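Local structure of thiosulfate sulfurtransferase TUM1 (Saccharomyces cerevisiae, 3UTN) at residues Cys280-Gly285 with Asp307-Glu312; Val186-Met191 with Thr311-Lys316. The protein transfers persulfide sulfur from NFS1 to UBA4 in the pathway for 2-thiolation of the wobble uridine of tRNAs. All blocks are in the same frame, centred on the assembly; numbering follows the deposited sequence.

Interaction 1 of 2, residues Cys280-Gly285 with Asp307-Glu312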
ATOM      1  N   CYS A 280       1.303   9.709   4.794  1.00 21.73           N
ATOM      2  CA  CYS A 280       1.983   8.495   5.125  1.00 22.66           C
ATOM      3  C   CYS A 280       3.164   8.352   4.223  1.00 22.65           C
ATOM      4  O   CYS A 280       3.117   8.682   3.043  1.00 22.45           O
ATOM      5  CB  CYS A 280       1.050   7.310   4.996  1.00 22.43           C
ATOM      6  SG  CYS A 280      -0.224   7.420   6.257  1.00 23.71           S
ATOM      7  N   SER A 281       4.239   7.878   4.812  1.00 23.54           N
ATOM      8  CA  SER A 281       5.437   7.598   4.087  1.00 25.01           C
ATOM      9  C   SER A 281       5.975   6.340   4.723  1.00 25.51           C
ATOM     10  O   SER A 281       5.454   5.867   5.732  1.00 24.80           O
ATOM     11  CB  SER A 281       6.423   8.748   4.256  1.00 24.95           C
ATOM     12  OG  SER A 281       6.736   8.924   5.626  1.00 28.11           O
ATOM     13  N   CYS A 282       7.004   5.785   4.117  1.00 26.49           N
ATOM     14  CA  CYS A 282       7.771   4.744   4.758  1.00 27.43           C
ATOM     15  C   CYS A 282       9.118   4.854   4.116  1.00 27.60           C
ATOM     16  O   CYS A 282       9.588   5.965   3.878  1.00 28.67           O
ATOM     17  CB  CYS A 282       7.153   3.376   4.512  1.00 27.55           C
ATOM     18  SG  CYS A 282       6.731   3.110   2.787  1.00 30.52           S
ATOM     19  N   GLY A 283       9.731   3.720   3.816  1.00 27.24           N
ATOM     20  CA  GLY A 283      11.031   3.715   3.182  1.00 27.74           C
ATOM     21  C   GLY A 283      10.877   3.966   1.705  1.00 28.25           C
ATOM     22  O   GLY A 283      11.654   4.710   1.109  1.00 27.18           O
ATOM     23  N   THR A 284       9.839   3.365   1.129  1.00 29.29           N
ATOM     24  CA  THR A 284       9.717   3.249  -0.315  1.00 30.98           C
ATOM     25  C   THR A 284       8.321   3.592  -0.826  1.00 31.17           C
ATOM     26  O   THR A 284       8.106   3.680  -2.033  1.00 31.70           O
ATOM     27  CB  THR A 284      10.061   1.813  -0.769  1.00 32.41           C
ATOM     28  OG1 THR A 284       9.113   0.899  -0.209  1.00 34.03           O
ATOM     29  CG2 THR A 284      11.450   1.407  -0.306  1.00 32.51           C
ATOM     30  N   GLY A 285       7.373   3.768   0.089  1.00 30.57           N
ATOM     31  CA  GLY A 285       6.001   4.086  -0.285  1.00 29.73           C
ATOM     32  C   GLY A 285       5.064   2.894  -0.289  1.00 29.61           C
ATOM     33  O   GLY A 285       3.852   3.069  -0.426  1.00 29.90           O
ATOM     34  N   ASP A 307       4.928   9.194  -1.614  1.00 21.79           N
ATOM     35  CA  ASP A 307       5.346   8.023  -2.343  1.00 22.44           C
ATOM     36  C   ASP A 307       6.858   7.904  -2.332  1.00 22.79           C
ATOM     37  O   ASP A 307       7.392   6.843  -2.024  1.00 22.71           O
ATOM     38  CB  ASP A 307       4.802   8.065  -3.761  1.00 23.24           C
ATOM     39  CG  ASP A 307       5.027   6.780  -4.501  1.00 23.55           C
ATOM     40  OD1 ASP A 307       5.171   5.725  -3.852  1.00 23.67           O
ATOM     41  OD2 ASP A 307       5.062   6.828  -5.739  1.00 24.66           O
ATOM     42  N   GLY A 308       7.541   9.007  -2.634  1.00 23.36           N
ATOM     43  CA  GLY A 308       8.999   9.035  -2.622  1.00 23.08           C
ATOM     44  C   GLY A 308       9.498   8.441  -1.330  1.00 23.01           C
ATOM     45  O   GLY A 308      10.482   7.696  -1.300  1.00 22.96           O
ATOM     46  N   SER A 309       8.782   8.767  -0.258  1.00 23.22           N
ATOM     47  CA  SER A 309       9.052   8.228   1.059  1.00 23.18           C
ATOM     48  C   SER A 309      10.486   8.495   1.486  1.00 23.57           C
ATOM     49  O   SER A 309      11.180   9.344   0.908  1.00 22.76           O
ATOM     50  CB  SER A 309       8.703   6.740   1.118  1.00 23.60           C
ATOM     51  OG  SER A 309       7.311   6.580   1.305  1.00 24.22           O
ATOM     52  N   TRP A 310      10.922   7.754   2.490  1.00 23.72           N
ATOM     53  CA  TRP A 310      12.185   8.011   3.133  1.00 24.43           C
ATOM     54  C   TRP A 310      13.332   7.982   2.174  1.00 24.70           C
ATOM     55  O   TRP A 310      14.212   8.837   2.227  1.00 24.76           O
ATOM     56  CB  TRP A 310      12.413   7.017   4.248  1.00 25.26           C
ATOM     57  CG  TRP A 310      13.683   7.307   4.972  1.00 25.91           C
ATOM     58  CD1 TRP A 310      14.789   6.488   5.105  1.00 26.51           C
ATOM     59  CD2 TRP A 310      14.037   8.546   5.653  1.00 26.09           C
ATOM     60  NE1 TRP A 310      15.768   7.109   5.829  1.00 26.35           N
ATOM     61  CE2 TRP A 310      15.380   8.346   6.188  1.00 26.17           C
ATOM     62  CE3 TRP A 310      13.392   9.753   5.880  1.00 25.66           C
ATOM     63  CZ2 TRP A 310      16.036   9.331   6.908  1.00 26.63           C
ATOM     64  CZ3 TRP A 310      14.064  10.735   6.597  1.00 25.43           C
ATOM     65  CH2 TRP A 310      15.351  10.527   7.103  1.00 26.54           C
ATOM     66  N   THR A 311      13.316   7.004   1.278  1.00 24.99           N
ATOM     67  CA  THR A 311      14.385   6.840   0.308  1.00 26.22           C
ATOM     68  C   THR A 311      14.566   8.088  -0.531  1.00 25.87           C
ATOM     69  O   THR A 311      15.657   8.656  -0.586  1.00 25.76           O
ATOM     70  CB  THR A 311      14.126   5.641  -0.606  1.00 26.16           C
ATOM     71  OG1 THR A 311      14.050   4.463   0.203  1.00 26.93           O
ATOM     72  CG2 THR A 311      15.251   5.502  -1.613  1.00 26.95           C
ATOM     73  N   GLU A 312      13.491   8.517  -1.177  1.00 25.71           N
ATOM     74  CA  GLU A 312      13.556   9.721  -1.965  1.00 26.21           C
ATOM     75  C   GLU A 312      13.885  10.892  -1.069  1.00 26.50           C
ATOM     76  O   GLU A 312      14.678  11.752  -1.437  1.00 26.10           O
ATOM     77  CB  GLU A 312      12.246   9.981  -2.675  1.00 26.71           C
ATOM     78  CG  GLU A 312      12.315  11.190  -3.575  1.00 27.25           C
ATOM     79  CD  GLU A 312      10.962  11.778  -3.859  1.00 27.73           C
ATOM     80  OE1 GLU A 312      10.145  11.897  -2.919  1.00 28.03           O
ATOM     81  OE2 GLU A 312      10.727  12.136  -5.024  1.00 28.58           O
TER
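The active-site loop of the C-terminal rhodanese domain, Cys282 to Gly285, rests here on the start of helix 309-317. Cys282 is the residue that carries the persulfide intermediate. Its backbone is held at both its N-H and its C=O. Cys282 N donates to Ser309 OG at 2.9 Å, a nearly straight bond with an angle of 166° at the hydrogen. Ser309 OG lies anti to its own carbonyl carbon (chi1 -81°), which turns it toward the loop; it is also bonded to Tyr306 O. Trp310 N in turn donates to Cys282 O at 2.6 Å, in the carbonyl plane. Gly283 O is gripped twice by one residue. Thr311 N reaches it at 2.8 Å, slightly tilted from the carbonyl plane, and Thr311 OG1 at 2.6 Å from above that plane. Gly285 packs its CA against Asp307 O at 3.5 Å. A side chain on Gly285 would run into Asp307 OD1, which forms a salt bridge with Arg129 of the N-terminal domain, while Asp307 OD2 accepts from Phe95 N. Fixing the loop through its backbone in this way is consistent with the cradle-like active-site loop of rhodaneses, which follows a central strand and leads into a helix.

Interaction 2 of 2, residues Val186-Met191 with Thr311-Lys316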
ATOM      1  N   VAL A 186       1.744  12.662  -1.971  1.00 26.41           N
ATOM      2  CA  VAL A 186       2.511  13.848  -1.678  1.00 26.82           C
ATOM      3  C   VAL A 186       3.803  13.691  -2.443  1.00 26.73           C
ATOM      4  O   VAL A 186       4.465  12.661  -2.352  1.00 26.44           O
ATOM      5  CB  VAL A 186       2.836  13.995  -0.189  1.00 26.95           C
ATOM      6  CG1 VAL A 186       3.263  15.423   0.094  0.98 26.74           C
ATOM      7  CG2 VAL A 186       1.633  13.627   0.658  0.88 26.97           C
ATOM      8  N   ASP A 187       4.133  14.703  -3.228  1.00 27.59           N
ATOM      9  CA  ASP A 187       5.386  14.711  -3.943  1.00 28.37           C
ATOM     10  C   ASP A 187       6.449  15.257  -3.018  1.00 27.78           C
ATOM     11  O   ASP A 187       6.143  15.889  -2.003  1.00 26.34           O
ATOM     12  CB  ASP A 187       5.275  15.553  -5.213  1.00 30.35           C
ATOM     13  CG  ASP A 187       4.397  14.910  -6.264  0.51 31.21           C
ATOM     14  OD1 ASP A 187       4.119  13.694  -6.162  0.68 31.77           O
ATOM     15  OD2 ASP A 187       3.988  15.624  -7.202  0.82 32.69           O
ATOM     16  N   TYR A 188       7.700  14.993  -3.368  1.00 27.28           N
ATOM     17  CA  TYR A 188       8.821  15.453  -2.583  1.00 27.27           C
ATOM     18  C   TYR A 188       8.776  16.957  -2.371  1.00 27.22           C
ATOM     19  O   TYR A 188       9.013  17.433  -1.264  1.00 26.42           O
ATOM     20  CB  TYR A 188      10.131  15.096  -3.261  1.00 27.16           C
ATOM     21  CG  TYR A 188      11.300  15.679  -2.531  1.00 27.36           C
ATOM     22  CD1 TYR A 188      11.742  15.115  -1.340  1.00 27.25           C
ATOM     23  CD2 TYR A 188      11.944  16.823  -3.006  1.00 27.24           C
ATOM     24  CE1 TYR A 188      12.809  15.653  -0.656  1.00 27.75           C
ATOM     25  CE2 TYR A 188      13.015  17.367  -2.327  1.00 27.42           C
ATOM     26  CZ  TYR A 188      13.441  16.777  -1.154  1.00 27.78           C
ATOM     27  OH  TYR A 188      14.501  17.303  -0.470  1.00 28.72           O
ATOM     28  N   GLU A 189       8.487  17.690  -3.445  1.00 28.81           N
ATOM     29  CA  GLU A 189       8.426  19.145  -3.414  1.00 30.40           C
ATOM     30  C   GLU A 189       7.581  19.595  -2.231  1.00 29.36           C
ATOM     31  O   GLU A 189       8.039  20.361  -1.388  1.00 29.33           O
ATOM     32  CB  GLU A 189       7.864  19.695  -4.734  1.00 33.43           C
ATOM     33  CG  GLU A 189       7.805  21.220  -4.814  1.00 36.78           C
ATOM     34  CD  GLU A 189       7.487  21.742  -6.206  1.00 39.05           C
ATOM     35  OE1 GLU A 189       6.614  21.163  -6.890  1.00 41.41           O
ATOM     36  OE2 GLU A 189       8.108  22.747  -6.618  1.00 42.38           O
ATOM     37  N   GLU A 190       6.360  19.079  -2.150  1.00 27.37           N
ATOM     38  CA  GLU A 190       5.475  19.428  -1.060  1.00 27.04           C
ATOM     39  C   GLU A 190       6.020  18.942   0.269  1.00 26.01           C
ATOM     40  O   GLU A 190       6.029  19.687   1.239  1.00 26.22           O
ATOM     41  CB  GLU A 190       4.087  18.857  -1.286  1.00 26.96           C
ATOM     42  CG  GLU A 190       3.079  19.366  -0.277  1.00 28.00           C
ATOM     43  CD  GLU A 190       1.748  18.675  -0.400  1.00 28.13           C
ATOM     44  OE1 GLU A 190       1.543  17.959  -1.397  1.00 29.11           O
ATOM     45  OE2 GLU A 190       0.910  18.841   0.506  1.00 29.30           O
ATOM     46  N   MET A 191       6.468  17.690   0.307  1.00 25.20           N
ATOM     47  CA  MET A 191       7.052  17.131   1.517  1.00 25.61           C
ATOM     48  C   MET A 191       8.179  18.009   2.009  1.00 24.95           C
ATOM     49  O   MET A 191       8.215  18.401   3.169  1.00 24.69           O
ATOM     50  CB  MET A 191       7.588  15.728   1.262  1.00 25.48           C
ATOM     51  CG  MET A 191       6.520  14.672   1.365  1.00 25.55           C
ATOM     52  SD  MET A 191       5.619  14.783   2.915  1.00 26.19           S
ATOM     53  CE  MET A 191       6.808  14.171   4.100  1.00 25.90           C
ATOM     54  N   THR A 311      13.316   7.004   1.278  1.00 24.99           N
ATOM     55  CA  THR A 311      14.385   6.840   0.308  1.00 26.22           C
ATOM     56  C   THR A 311      14.566   8.088  -0.531  1.00 25.87           C
ATOM     57  O   THR A 311      15.657   8.656  -0.586  1.00 25.76           O
ATOM     58  CB  THR A 311      14.126   5.641  -0.606  1.00 26.16           C
ATOM     59  OG1 THR A 311      14.050   4.463   0.203  1.00 26.93           O
ATOM     60  CG2 THR A 311      15.251   5.502  -1.613  1.00 26.95           C
ATOM     61  N   GLU A 312      13.491   8.517  -1.177  1.00 25.71           N
ATOM     62  CA  GLU A 312      13.556   9.721  -1.965  1.00 26.21           C
ATOM     63  C   GLU A 312      13.885  10.892  -1.069  1.00 26.50           C
ATOM     64  O   GLU A 312      14.678  11.752  -1.437  1.00 26.10           O
ATOM     65  CB  GLU A 312      12.246   9.981  -2.675  1.00 26.71           C
ATOM     66  CG  GLU A 312      12.315  11.190  -3.575  1.00 27.25           C
ATOM     67  CD  GLU A 312      10.962  11.778  -3.859  1.00 27.73           C
ATOM     68  OE1 GLU A 312      10.145  11.897  -2.919  1.00 28.03           O
ATOM     69  OE2 GLU A 312      10.727  12.136  -5.024  1.00 28.58           O
ATOM     70  N   TRP A 313      13.271  10.916   0.109  1.00 25.91           N
ATOM     71  CA  TRP A 313      13.508  11.987   1.050  1.00 26.40           C
ATOM     72  C   TRP A 313      14.973  12.182   1.284  1.00 26.92           C
ATOM     73  O   TRP A 313      15.492  13.280   1.111  1.00 26.68           O
ATOM     74  CB  TRP A 313      12.836  11.721   2.381  1.00 25.82           C
ATOM     75  CG  TRP A 313      13.112  12.869   3.291  1.00 25.83           C
ATOM     76  CD1 TRP A 313      14.043  12.942   4.311  1.00 25.88           C
ATOM     77  CD2 TRP A 313      12.497  14.191   3.234  1.00 25.70           C
ATOM     78  NE1 TRP A 313      14.021  14.175   4.898  1.00 26.04           N
ATOM     79  CE2 TRP A 313      13.117  14.974   4.295  1.00 26.05           C
ATOM     80  CE3 TRP A 313      11.510  14.773   2.448  1.00 25.87           C
ATOM     81  CZ2 TRP A 313      12.753  16.283   4.544  1.00 25.52           C
ATOM     82  CZ3 TRP A 313      11.157  16.095   2.704  1.00 26.19           C
ATOM     83  CH2 TRP A 313      11.770  16.830   3.724  1.00 25.55           C
ATOM     84  N   VAL A 314      15.641  11.112   1.695  1.00 27.60           N
ATOM     85  CA  VAL A 314      17.067  11.142   1.979  1.00 29.43           C
ATOM     86  C   VAL A 314      17.859  11.530   0.746  1.00 30.43           C
ATOM     87  O   VAL A 314      18.680  12.450   0.793  1.00 31.65           O
ATOM     88  CB  VAL A 314      17.556   9.788   2.499  1.00 29.32           C
ATOM     89  CG1 VAL A 314      19.076   9.709   2.464  1.00 30.08           C
ATOM     90  CG2 VAL A 314      17.052   9.596   3.907  1.00 30.12           C
ATOM     91  N   LEU A 315      17.592  10.837  -0.354  1.00 30.57           N
ATOM     92  CA  LEU A 315      18.336  11.044  -1.589  1.00 31.07           C
ATOM     93  C   LEU A 315      18.210  12.463  -2.115  1.00 31.03           C
ATOM     94  O   LEU A 315      19.172  13.020  -2.632  1.00 31.46           O
ATOM     95  CB  LEU A 315      17.908  10.038  -2.653  1.00 31.08           C
ATOM     96  CG  LEU A 315      18.440   8.623  -2.426  1.00 31.90           C
ATOM     97  CD1 LEU A 315      17.863   7.649  -3.440  1.00 32.25           C
ATOM     98  CD2 LEU A 315      19.962   8.609  -2.458  1.00 33.04           C
ATOM     99  N   LYS A 316      17.030  13.051  -1.965  1.00 30.19           N
ATOM    100  CA  LYS A 316      16.802  14.400  -2.456  1.00 31.01           C
ATOM    101  C   LYS A 316      17.176  15.476  -1.440  1.00 31.05           C
ATOM    102  O   LYS A 316      17.581  16.571  -1.820  1.00 30.93           O
ATOM    103  CB  LYS A 316      15.352  14.570  -2.900  1.00 30.68           C
ATOM    104  CG  LYS A 316      15.028  13.941  -4.244  1.00 31.03           C
ATOM    105  CD  LYS A 316      13.639  14.348  -4.692  1.00 30.98           C
ATOM    106  CE  LYS A 316      13.315  13.867  -6.091  1.00 31.74           C
ATOM    107  NZ  LYS A 316      11.894  14.156  -6.426  1.00 33.44           N
TER
HETATM  108  O   HOH W   1       8.133  12.774  -4.791  1.00 28.12           O
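Tyr188, in the first turn of helix 188-196, lies against one side of helix 309-317 and carries most of this contact. The apolar part begins with Lys316. Its CB sits over one face of the Tyr188 ring, 3.6 Å from the centroid and 19° off the normal, a CH-pi contact. The extended lysine chain then runs back along the ring, with Lys316 CD 3.4 Å from Tyr188 CD2. Tyr188 CG is anti to the backbone N (chi1 174°), which carries the ring across to the other helix. Trp313 meets the same ring obliquely, its CE3 3.5 Å from Tyr188 CE1 and the planes 54° apart. Met191 C meets the edge of the indole, 3.6 Å from Trp313 CZ3; Met191 CB is near the same atom.

Most of the polar part lies at the base of the tyrosine. Glu312 OE2 takes a salt bridge from Lys316 NZ at 2.7 Å, one turn along its own helix. The ammonium comes from above the carboxylate plane. A water bridges the helices: it accepts from Tyr188 N and donates to Glu312 OE2, both at 2.7 Å. Glu312 OE1 bonds to Tyr306 OH. At the far end of the ring, Tyr188 OH bonds to Ser317 OG. Without the ring, as with an alanine here, Trp313 would probably face a gap, and the aliphatic part of Lys316 and Ser317 OG would each lose a partner.

The arrangement is plain helix-to-helix packing on one side of the parallel sheet of a rhodanese domain, centred on an aromatic residue.

In the fold
Both contacts lie in the C-terminal rhodanese domain and end on helix 309-317, sharing Thr311 and Glu312. Following the chain, strand 185-186 forms one edge of the five-stranded parallel sheet and leads into helix 188-196. Much of the domain follows before interaction 2 closes a long loop of 119 residues. Interaction 1 falls inside that span at its first segment. The chain leaves central strand 278-281 for the active-site loop, passes through helix 286-297 and strand 303-306, and returns after 21 residues. The shorter loop thus nests wholly in the longer one, and the two contacts overlap at Thr311 and Glu312. Together they join one helix to the catalytic loop and to the helix after the edge strand.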